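Local atomic coordinates of aspartate-semialdehyde dehydrogenase 2 (Vibrio cholerae, PDB entry 2QZ9), a protein that catalyses the NADPH-dependent reductive dephosphorylation of L-aspartyl-4-phosphate to L-aspartate-semialdehyde, a step on the way to lysine, methionine and threonine. Residues E150-T155 against I229-T234; E246-E251 against I307-V312; R40-T45 against T52-N57. All coordinates share one frame; numbering follows the deposited sequence. Where two conformers were deposited one is given.

Contact 1 (E150-T155 against I229-T234); sequences ERINVT and IMVNPT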
loop_
_atom_site.group_PDB
_atom_site.type_symbol
_atom_site.label_atom_id
_atom_site.label_comp_id
_atom_site.label_asym_id
_atom_site.label_seq_id
_atom_site.Cartn_x
_atom_site.Cartn_y
_atom_site.Cartn_z
ATOM N N GLU A 150 2.629 19.301 11.557
ATOM C CA GLU A 150 1.739 19.051 12.692
ATOM C C GLU A 150 1.343 17.576 12.764
ATOM O O GLU A 150 1.337 16.989 13.848
ATOM C CB GLU A 150 0.475 19.938 12.619
ATOM C CG GLU A 150 -0.495 19.733 13.783
ATOM C CD GLU A 150 -1.818 20.461 13.592
ATOM O OE1 GLU A 150 -1.804 21.699 13.379
ATOM O OE2 GLU A 150 -2.877 19.792 13.670
ATOM N N ARG A 151 1.016 16.983 11.615
ATOM C CA ARG A 151 0.499 15.607 11.576
ATOM C C ARG A 151 0.936 14.840 10.315
ATOM O O ARG A 151 0.903 15.389 9.198
ATOM C CB ARG A 151 -1.031 15.644 11.726
ATOM C CG ARG A 151 -1.752 14.324 11.627
ATOM C CD ARG A 151 -3.125 14.419 12.285
ATOM N NE ARG A 151 -3.834 13.143 12.221
ATOM C CZ ARG A 151 -4.807 12.866 11.358
ATOM N NH1 ARG A 151 -5.202 13.781 10.479
ATOM N NH2 ARG A 151 -5.395 11.668 11.381
ATOM N N ILE A 152 1.358 13.586 10.506
ATOM C CA ILE A 152 1.719 12.682 9.401
ATOM C C ILE A 152 0.800 11.442 9.340
ATOM O O ILE A 152 0.781 10.647 10.270
ATOM C CB ILE A 152 3.194 12.190 9.498
ATOM C CG1 ILE A 152 4.166 13.367 9.666
ATOM C CG2 ILE A 152 3.593 11.369 8.264
ATOM C CD1 ILE A 152 5.564 12.963 10.220
ATOM N N ASN A 153 0.024 11.316 8.258
ATOM C CA ASN A 153 -0.601 10.046 7.878
ATOM C C ASN A 153 0.325 9.311 6.915
ATOM O O ASN A 153 0.719 9.860 5.902
ATOM C CB ASN A 153 -1.957 10.275 7.205
ATOM C CG ASN A 153 -3.079 10.510 8.200
ATOM O OD1 ASN A 153 -3.603 11.619 8.309
ATOM N ND2 ASN A 153 -3.448 9.479 8.930
ATOM N N VAL A 154 0.687 8.081 7.236
ATOM C CA VAL A 154 1.611 7.321 6.396
ATOM C C VAL A 154 1.183 5.852 6.317
ATOM O O VAL A 154 0.822 5.247 7.320
ATOM C CB VAL A 154 3.072 7.458 6.918
ATOM C CG1 VAL A 154 3.177 6.965 8.357
ATOM C CG2 VAL A 154 4.069 6.758 6.002
ATOM N N THR A 155 1.164 5.301 5.112
ATOM C CA THR A 155 0.923 3.878 4.929
ATOM C C THR A 155 2.085 3.348 4.115
ATOM O O THR A 155 2.595 4.034 3.230
ATOM C CB THR A 155 -0.427 3.562 4.233
ATOM O OG1 THR A 155 -0.363 3.942 2.845
ATOM C CG2 THR A 155 -1.578 4.312 4.915
ATOM N N ILE A 229 4.580 16.417 17.106
ATOM C CA ILE A 229 4.307 15.910 15.743
ATOM C C ILE A 229 3.470 14.673 15.929
ATOM O O ILE A 229 3.870 13.733 16.620
ATOM C CB ILE A 229 5.548 15.436 14.963
ATOM C CG1 ILE A 229 6.801 16.174 15.386
ATOM C CG2 ILE A 229 5.325 15.487 13.428
ATOM C CD1 ILE A 229 7.932 15.220 15.566
ATOM N N MET A 230 2.302 14.686 15.313
ATOM C CA MET A 230 1.411 13.554 15.359
ATOM C C MET A 230 1.730 12.624 14.195
ATOM O O MET A 230 1.950 13.075 13.084
ATOM C CB MET A 230 -0.035 14.042 15.346
ATOM C CG MET A 230 -0.424 14.890 16.598
ATOM S SD MET A 230 -0.259 14.007 18.169
ATOM C CE MET A 230 1.359 14.503 18.742
ATOM N N VAL A 231 1.806 11.328 14.470
ATOM C CA VAL A 231 2.173 10.353 13.441
ATOM C C VAL A 231 1.150 9.228 13.466
ATOM O O VAL A 231 0.928 8.614 14.506
ATOM C CB VAL A 231 3.625 9.789 13.628
ATOM C CG1 VAL A 231 4.029 8.907 12.445
ATOM C CG2 VAL A 231 4.632 10.922 13.823
ATOM N N ASN A 232 0.538 8.962 12.313
ATOM C CA ASN A 232 -0.529 7.959 12.206
ATOM C C ASN A 232 -0.199 6.943 11.108
ATOM O O ASN A 232 -0.521 7.164 9.945
ATOM C CB ASN A 232 -1.850 8.672 11.922
ATOM C CG ASN A 232 -3.044 7.744 11.929
ATOM O OD1 ASN A 232 -4.082 8.071 11.347
ATOM N ND2 ASN A 232 -2.918 6.590 12.587
ATOM N N PRO A 233 0.491 5.852 11.464
ATOM C CA PRO A 233 0.877 4.843 10.476
ATOM C C PRO A 233 -0.058 3.637 10.327
ATOM O O PRO A 233 -0.711 3.235 11.285
ATOM C CB PRO A 233 2.259 4.367 10.986
ATOM C CG PRO A 233 2.433 5.024 12.383
ATOM C CD PRO A 233 1.059 5.529 12.781
ATOM N N THR A 234 -0.127 3.101 9.106
ATOM C CA THR A 234 -0.540 1.721 8.854
ATOM C C THR A 234 0.592 1.080 8.049
ATOM O O THR A 234 0.887 1.513 6.930
ATOM C CB THR A 234 -1.868 1.606 8.048
ATOM O OG1 THR A 234 -2.965 2.122 8.810
ATOM C CG2 THR A 234 -2.171 0.145 7.675
#

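Contact 2 (E246-E251 against I307-V312); sequences EAVHVE and INLWVV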
loop_
_atom_site.group_PDB
_atom_site.type_symbol
_atom_site.label_atom_id
_atom_site.label_comp_id
_atom_site.label_asym_id
_atom_site.label_seq_id
_atom_site.Cartn_x
_atom_site.Cartn_y
_atom_site.Cartn_z
ATOM N N GLU A 246 6.547 4.305 0.733
ATOM C CA GLU A 246 5.593 4.900 1.662
ATOM C C GLU A 246 4.759 5.956 0.967
ATOM O O GLU A 246 5.252 6.783 0.212
ATOM C CB GLU A 246 6.301 5.559 2.846
ATOM C CG GLU A 246 7.054 4.599 3.745
ATOM C CD GLU A 246 8.134 5.281 4.562
ATOM O OE1 GLU A 246 8.485 6.456 4.291
ATOM O OE2 GLU A 246 8.638 4.626 5.486
ATOM N N ALA A 247 3.480 5.917 1.268
ATOM C CA ALA A 247 2.579 6.972 0.903
ATOM C C ALA A 247 2.456 7.933 2.087
ATOM O O ALA A 247 1.915 7.564 3.135
ATOM C CB ALA A 247 1.245 6.345 0.598
ATOM N N VAL A 248 2.975 9.150 1.933
ATOM C CA VAL A 248 3.045 10.109 3.045
ATOM C C VAL A 248 2.130 11.307 2.780
ATOM O O VAL A 248 2.275 11.998 1.773
ATOM C CB VAL A 248 4.516 10.580 3.312
ATOM C CG1 VAL A 248 4.626 11.312 4.649
ATOM C CG2 VAL A 248 5.491 9.392 3.300
ATOM N N HIS A 249 1.173 11.525 3.684
ATOM C CA HIS A 249 0.211 12.621 3.572
ATOM C C HIS A 249 0.409 13.541 4.798
ATOM O O HIS A 249 -0.029 13.225 5.919
ATOM C CB HIS A 249 -1.237 12.085 3.557
ATOM C CG HIS A 249 -1.576 11.202 2.384
ATOM N ND1 HIS A 249 -2.833 10.655 2.215
ATOM C CD2 HIS A 249 -0.843 10.787 1.319
ATOM C CE1 HIS A 249 -2.860 9.947 1.101
ATOM N NE2 HIS A 249 -1.664 10.005 0.543
ATOM N N VAL A 250 1.081 14.666 4.601
ATOM C CA VAL A 250 1.441 15.503 5.753
ATOM C C VAL A 250 0.646 16.802 5.839
ATOM O O VAL A 250 0.238 17.380 4.819
ATOM C CB VAL A 250 2.969 15.798 5.836
ATOM C CG1 VAL A 250 3.737 14.517 6.008
ATOM C CG2 VAL A 250 3.461 16.531 4.612
ATOM N N GLU A 251 0.421 17.241 7.068
ATOM C CA GLU A 251 -0.214 18.513 7.321
ATOM C C GLU A 251 0.853 19.414 7.909
ATOM O O GLU A 251 1.396 19.122 8.974
ATOM C CB GLU A 251 -1.380 18.344 8.282
ATOM C CG GLU A 251 -2.478 17.410 7.755
ATOM C CD GLU A 251 -3.353 16.831 8.851
ATOM O OE1 GLU A 251 -3.589 17.521 9.868
ATOM O OE2 GLU A 251 -3.806 15.676 8.693
ATOM N N ILE A 307 0.535 18.365 2.170
ATOM C CA ILE A 307 1.378 17.893 1.068
ATOM C C ILE A 307 1.385 16.355 1.038
ATOM O O ILE A 307 1.531 15.704 2.083
ATOM C CB ILE A 307 2.840 18.428 1.155
ATOM C CG1 ILE A 307 2.897 19.969 1.053
ATOM C CG2 ILE A 307 3.717 17.796 0.074
ATOM C CD1 ILE A 307 2.811 20.532 -0.402
ATOM N N ASN A 308 1.197 15.802 -0.162
ATOM C CA ASN A 308 1.287 14.365 -0.419
ATOM C C ASN A 308 2.573 14.039 -1.139
ATOM O O ASN A 308 3.011 14.792 -2.003
ATOM C CB ASN A 308 0.123 13.877 -1.290
ATOM C CG ASN A 308 -1.182 13.781 -0.533
ATOM O OD1 ASN A 308 -1.319 14.317 0.558
ATOM N ND2 ASN A 308 -2.153 13.085 -1.117
ATOM N N LEU A 309 3.175 12.907 -0.780
ATOM C CA LEU A 309 4.350 12.416 -1.502
ATOM C C LEU A 309 4.460 10.895 -1.449
ATOM O O LEU A 309 3.759 10.244 -0.676
ATOM C CB LEU A 309 5.637 13.113 -1.013
ATOM C CG LEU A 309 6.145 13.131 0.426
ATOM C CD1 LEU A 309 7.559 13.760 0.405
ATOM C CD2 LEU A 309 5.250 13.924 1.390
ATOM N N TRP A 310 5.327 10.350 -2.297
ATOM C CA TRP A 310 5.590 8.910 -2.368
ATOM C C TRP A 310 7.078 8.747 -2.086
ATOM O O TRP A 310 7.892 9.408 -2.706
ATOM C CB TRP A 310 5.210 8.381 -3.761
ATOM C CG TRP A 310 5.539 6.917 -4.100
ATOM C CD1 TRP A 310 6.525 6.483 -4.963
ATOM C CD2 TRP A 310 4.853 5.729 -3.656
ATOM N NE1 TRP A 310 6.507 5.115 -5.053
ATOM C CE2 TRP A 310 5.490 4.623 -4.279
ATOM C CE3 TRP A 310 3.773 5.490 -2.786
ATOM C CZ2 TRP A 310 5.105 3.301 -4.041
ATOM C CZ3 TRP A 310 3.384 4.181 -2.562
ATOM C CH2 TRP A 310 4.046 3.095 -3.197
ATOM N N VAL A 311 7.430 7.896 -1.130
ATOM C CA VAL A 311 8.829 7.808 -0.679
ATOM C C VAL A 311 9.360 6.374 -0.822
ATOM O O VAL A 311 8.731 5.422 -0.376
ATOM C CB VAL A 311 9.012 8.369 0.770
ATOM C CG1 VAL A 311 10.451 8.276 1.214
ATOM C CG2 VAL A 311 8.563 9.833 0.830
ATOM N N VAL A 312 10.505 6.232 -1.483
ATOM C CA VAL A 312 11.083 4.912 -1.714
ATOM C C VAL A 312 12.558 4.899 -1.303
ATOM O O VAL A 312 13.272 5.878 -1.534
ATOM C CB VAL A 312 10.922 4.469 -3.199
ATOM C CG1 VAL A 312 11.472 3.074 -3.414
ATOM C CG2 VAL A 312 9.438 4.478 -3.602
#

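Contact 3 (R40-T45 against T52-N57); sequences RSEGKT and TVRVQN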
loop_
_atom_site.group_PDB
_atom_site.type_symbol
_atom_site.label_atom_id
_atom_site.label_comp_id
_atom_site.label_asym_id
_atom_site.label_seq_id
_atom_site.Cartn_x
_atom_site.Cartn_y
_atom_site.Cartn_z
ATOM N N ARG A 40 29.107 -20.943 14.283
ATOM C CA ARG A 40 28.790 -21.688 13.065
ATOM C C ARG A 40 29.284 -20.953 11.816
ATOM O O ARG A 40 29.759 -21.577 10.855
ATOM C CB ARG A 40 27.292 -21.962 12.979
ATOM N N SER A 41 29.175 -19.625 11.851
ATOM C CA SER A 41 29.582 -18.759 10.748
ATOM C C SER A 41 31.101 -18.587 10.682
ATOM O O SER A 41 31.640 -18.155 9.661
ATOM C CB SER A 41 28.908 -17.392 10.888
ATOM O OG SER A 41 27.495 -17.499 10.837
ATOM N N GLU A 42 31.778 -18.926 11.779
ATOM C CA GLU A 42 33.236 -18.841 11.878
ATOM C C GLU A 42 33.947 -19.568 10.729
ATOM O O GLU A 42 33.627 -20.721 10.421
ATOM C CB GLU A 42 33.701 -19.388 13.234
ATOM C CG GLU A 42 35.203 -19.532 13.382
ATOM C CD GLU A 42 35.666 -19.404 14.816
ATOM O OE1 GLU A 42 36.511 -18.517 15.090
ATOM O OE2 GLU A 42 35.178 -20.183 15.668
ATOM N N GLY A 43 34.903 -18.884 10.101
ATOM C CA GLY A 43 35.685 -19.470 9.009
ATOM C C GLY A 43 35.219 -19.079 7.618
ATOM O O GLY A 43 35.956 -19.253 6.638
ATOM N N LYS A 44 33.989 -18.564 7.527
ATOM C CA LYS A 44 33.477 -17.996 6.288
ATOM C C LYS A 44 34.408 -16.861 5.869
ATOM O O LYS A 44 35.053 -16.235 6.718
ATOM C CB LYS A 44 32.040 -17.492 6.454
ATOM C CG LYS A 44 31.119 -17.939 5.317
ATOM C CD LYS A 44 30.192 -16.836 4.794
ATOM C CE LYS A 44 29.749 -17.155 3.361
ATOM N NZ LYS A 44 28.766 -16.180 2.804
ATOM N N THR A 45 34.499 -16.631 4.562
ATOM C CA THR A 45 35.396 -15.628 4.001
ATOM C C THR A 45 34.635 -14.567 3.206
ATOM O O THR A 45 33.625 -14.865 2.560
ATOM C CB THR A 45 36.450 -16.271 3.064
ATOM O OG1 THR A 45 35.781 -17.009 2.035
ATOM C CG2 THR A 45 37.392 -17.198 3.844
ATOM N N THR A 52 41.142 -11.271 1.504
ATOM C CA THR A 52 40.234 -12.154 2.238
ATOM C C THR A 52 40.250 -11.881 3.753
ATOM O O THR A 52 41.310 -11.908 4.397
ATOM C CB THR A 52 40.541 -13.646 1.947
ATOM O OG1 THR A 52 40.119 -13.970 0.613
ATOM C CG2 THR A 52 39.841 -14.574 2.942
ATOM N N VAL A 53 39.063 -11.602 4.298
ATOM C CA VAL A 53 38.858 -11.470 5.743
ATOM C C VAL A 53 37.988 -12.626 6.251
ATOM O O VAL A 53 36.959 -12.968 5.669
ATOM C CB VAL A 53 38.262 -10.089 6.125
ATOM C CG1 VAL A 53 38.120 -9.955 7.630
ATOM C CG2 VAL A 53 39.133 -8.967 5.593
ATOM N N ARG A 54 38.433 -13.245 7.332
ATOM C CA ARG A 54 37.747 -14.400 7.874
ATOM C C ARG A 54 36.833 -14.003 9.049
ATOM O O ARG A 54 37.224 -13.224 9.936
ATOM C CB ARG A 54 38.781 -15.461 8.274
ATOM C CG ARG A 54 38.206 -16.787 8.768
ATOM C CD ARG A 54 38.346 -16.952 10.284
ATOM N NE ARG A 54 38.396 -18.370 10.659
ATOM C CZ ARG A 54 38.328 -18.835 11.907
ATOM N NH1 ARG A 54 38.202 -17.998 12.935
ATOM N NH2 ARG A 54 38.386 -20.147 12.125
ATOM N N VAL A 55 35.614 -14.531 9.028
ATOM C CA VAL A 55 34.658 -14.328 10.114
ATOM C C VAL A 55 35.081 -15.112 11.357
ATOM O O VAL A 55 35.299 -16.326 11.298
ATOM C CB VAL A 55 33.233 -14.740 9.694
ATOM C CG1 VAL A 55 32.259 -14.599 10.868
ATOM C CG2 VAL A 55 32.767 -13.921 8.489
ATOM N N GLN A 56 35.201 -14.410 12.476
ATOM C CA GLN A 56 35.562 -15.045 13.738
ATOM C C GLN A 56 34.466 -14.949 14.812
ATOM O O GLN A 56 33.607 -14.072 14.761
ATOM C CB GLN A 56 36.893 -14.492 14.260
ATOM C CG GLN A 56 36.951 -12.980 14.356
ATOM C CD GLN A 56 38.310 -12.468 14.787
ATOM O OE1 GLN A 56 38.950 -11.691 14.071
ATOM N NE2 GLN A 56 38.759 -12.901 15.961
ATOM N N ASN A 57 34.519 -15.872 15.772
ATOM C CA ASN A 57 33.581 -15.955 16.886
ATOM C C ASN A 57 33.654 -14.710 17.753
ATOM O O ASN A 57 34.736 -14.315 18.181
ATOM C CB ASN A 57 33.927 -17.189 17.723
ATOM C CG ASN A 57 32.797 -17.640 18.625
ATOM O OD1 ASN A 57 31.768 -16.976 18.758
ATOM N ND2 ASN A 57 32.989 -18.798 19.259
#

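Contact 1 (E150-T155 against I229-T234)
Arg151 and Met230 pair across two parallel strands, 151-155 and 230-234, at one margin of the mixed sheet of the C-terminal dimerization domain. Their side chains cross at about a right angle: CB of Arg151 lies 4.1 Å from CB of Met230, and from there the arginine runs out extended while the methionine bends at its second and third torsions. With CG anti to the backbone N (chi1 176°), the arginine travels alongside Asn232, and Asn153 OD1 sits over one face of its guanidinium. The strongest partner of that group is Asp300 of the second subunit; NH1 also bridges to Glu251 of its own chain and to Glu251 of the second subunit, so the charge is probably largely balanced at the dimer interface. Thr155 and Thr234 follow on the same face, pointing the same way, Thr155 CG2 being 4.1 Å from Thr234 CB; their hydroxyls bond to Thr155 and His249 of the second subunit, respectively.

The face of Ile152 and Val154 is apolar. Ile152 CD1 reaches CG2 of Ile229, just before the strand, at 4.1 Å, and Val154 CG1 packs 3.8 Å from Pro233 CB. Helix 211-224 covers Val231 and Pro233 there, while helix 131-147, which starts at the catalytic Cys131, touches Ile152 and Val154.

Proline supplies no N-H, yet the pairing does not suffer, because Pro233 falls where the strand bonds through its neighbours. Thr234 N donates to Val154 O at 2.9 Å, and Asn232 O accepts from Val154 N at 3.1 Å, the donor standing above the carbonyl plane.

Contact 2 (E246-E251 against I307-V312)
His249 and Asn308 both set CG anti to the carbonyl carbon (chi1 -63° and -75°), and from adjacent antiparallel strands this swings imidazole and amide over one another. The two planes are only 4° apart, a true stack: the Asn308 amide lies over one face of the ring, with CG 3.5 Å from His249 CD2. The ring is fixed in rotation from the far side of the dimer interface, since NE2 bonds to Thr234 and ND1 to Asn153, both of the second subunit.

Trp310 shares this side of the sheet. Its CG is anti to the backbone N, which brings the six-membered ring toward the other strand, CE3 being 3.6 Å from Glu246 O. NE1 is bound to the carbonyl of Pro280, and Tyr157 meets the indole edge-to-face.

On the reverse face the packing is mostly aliphatic, with Glu246 at one end. Leu309 CD2 rests 3.9 Å from Val248 CB, and Val248 CG2 meets Val311 CG2 at 4.0 Å. Val250 CG2 presses against the other strand as well, 4.0 Å from Ile307 CB. Glu246 crosses Val311, its OE1 4.0 Å from Val311 CB, and also touches Ser132 and Gln135 of helix 131-147.

Six backbone bonds join the strands, two in each of the pairs Glu246-Val311, Val248-Leu309 and Val250-Ile307; Val248 N to Leu309 O, at 2.9 Å, is nearly straight. This is an antiparallel pair inside the dimerization-domain sheet, polar and aromatic toward the second subunit, mostly aliphatic on the reverse, where Glu246 lies near the predicted proton acceptor His244 and predicted substrate-binding Gln158.

Contact 3 (R40-T45 against T52-N57)
The guanidinium of Arg54 lies against the turn 41-44, with Glu42 CG and Gly43 N both over one face, each offset toward the rim; CG stands 3.0 Å above the plane. Arg54 NH1 also makes a salt bridge to Glu42 OE1 at 2.8 Å, its hydrogen bond weak, the angle at H being only 128°. Glu42 gets there with CG anti to its own backbone N (chi1 172°) and an extended chain. The same OE1 takes a second, weak bond from Asn57 N at 3.4 Å, so one oxygen accepts two weak bonds from the strand, one from a side chain and one from the backbone.

The type II turn Ser41-Lys44 itself supplies Gly43 N, which bonds to Val55 O, and Lys44 O, which accepts from Val55 N, both at 2.9 Å. Within the turn Gly43 has positive phi, 99°. Further on, Thr45 CG2 touches Thr52 CG2 at 3.7 Å.

Ser41 and Arg40 belong to the predicted NADP-binding site. A surface ion pair with skewed geometry is probably modest in strength, while the straight backbone bonds at Val55 hold the turn to the strand.

Overall arrangement
From the N terminus, contact 3 comes first: residues 40-45 meet 52-57 across a short excursion holding the rest of strand 45-48, at the margin of the nucleotide-binding sheet. Contact 1 follows in the dimerization domain, closing an excursion of 73 residues that includes helices 165-179 and 211-224, and contact 2 then closes the one from 246-251 to 307-312. The three are in series, so none nests or crosses. Contacts 1 and 2 share a sheet, where strand 149-158 lies next to 244-252; Asn153 O and His249 N approach to 2.8 Å, and both contacts meet the second subunit. Contact 3 is about 42 Å from contact 2 between centres, on the opposite side of the chain's centre.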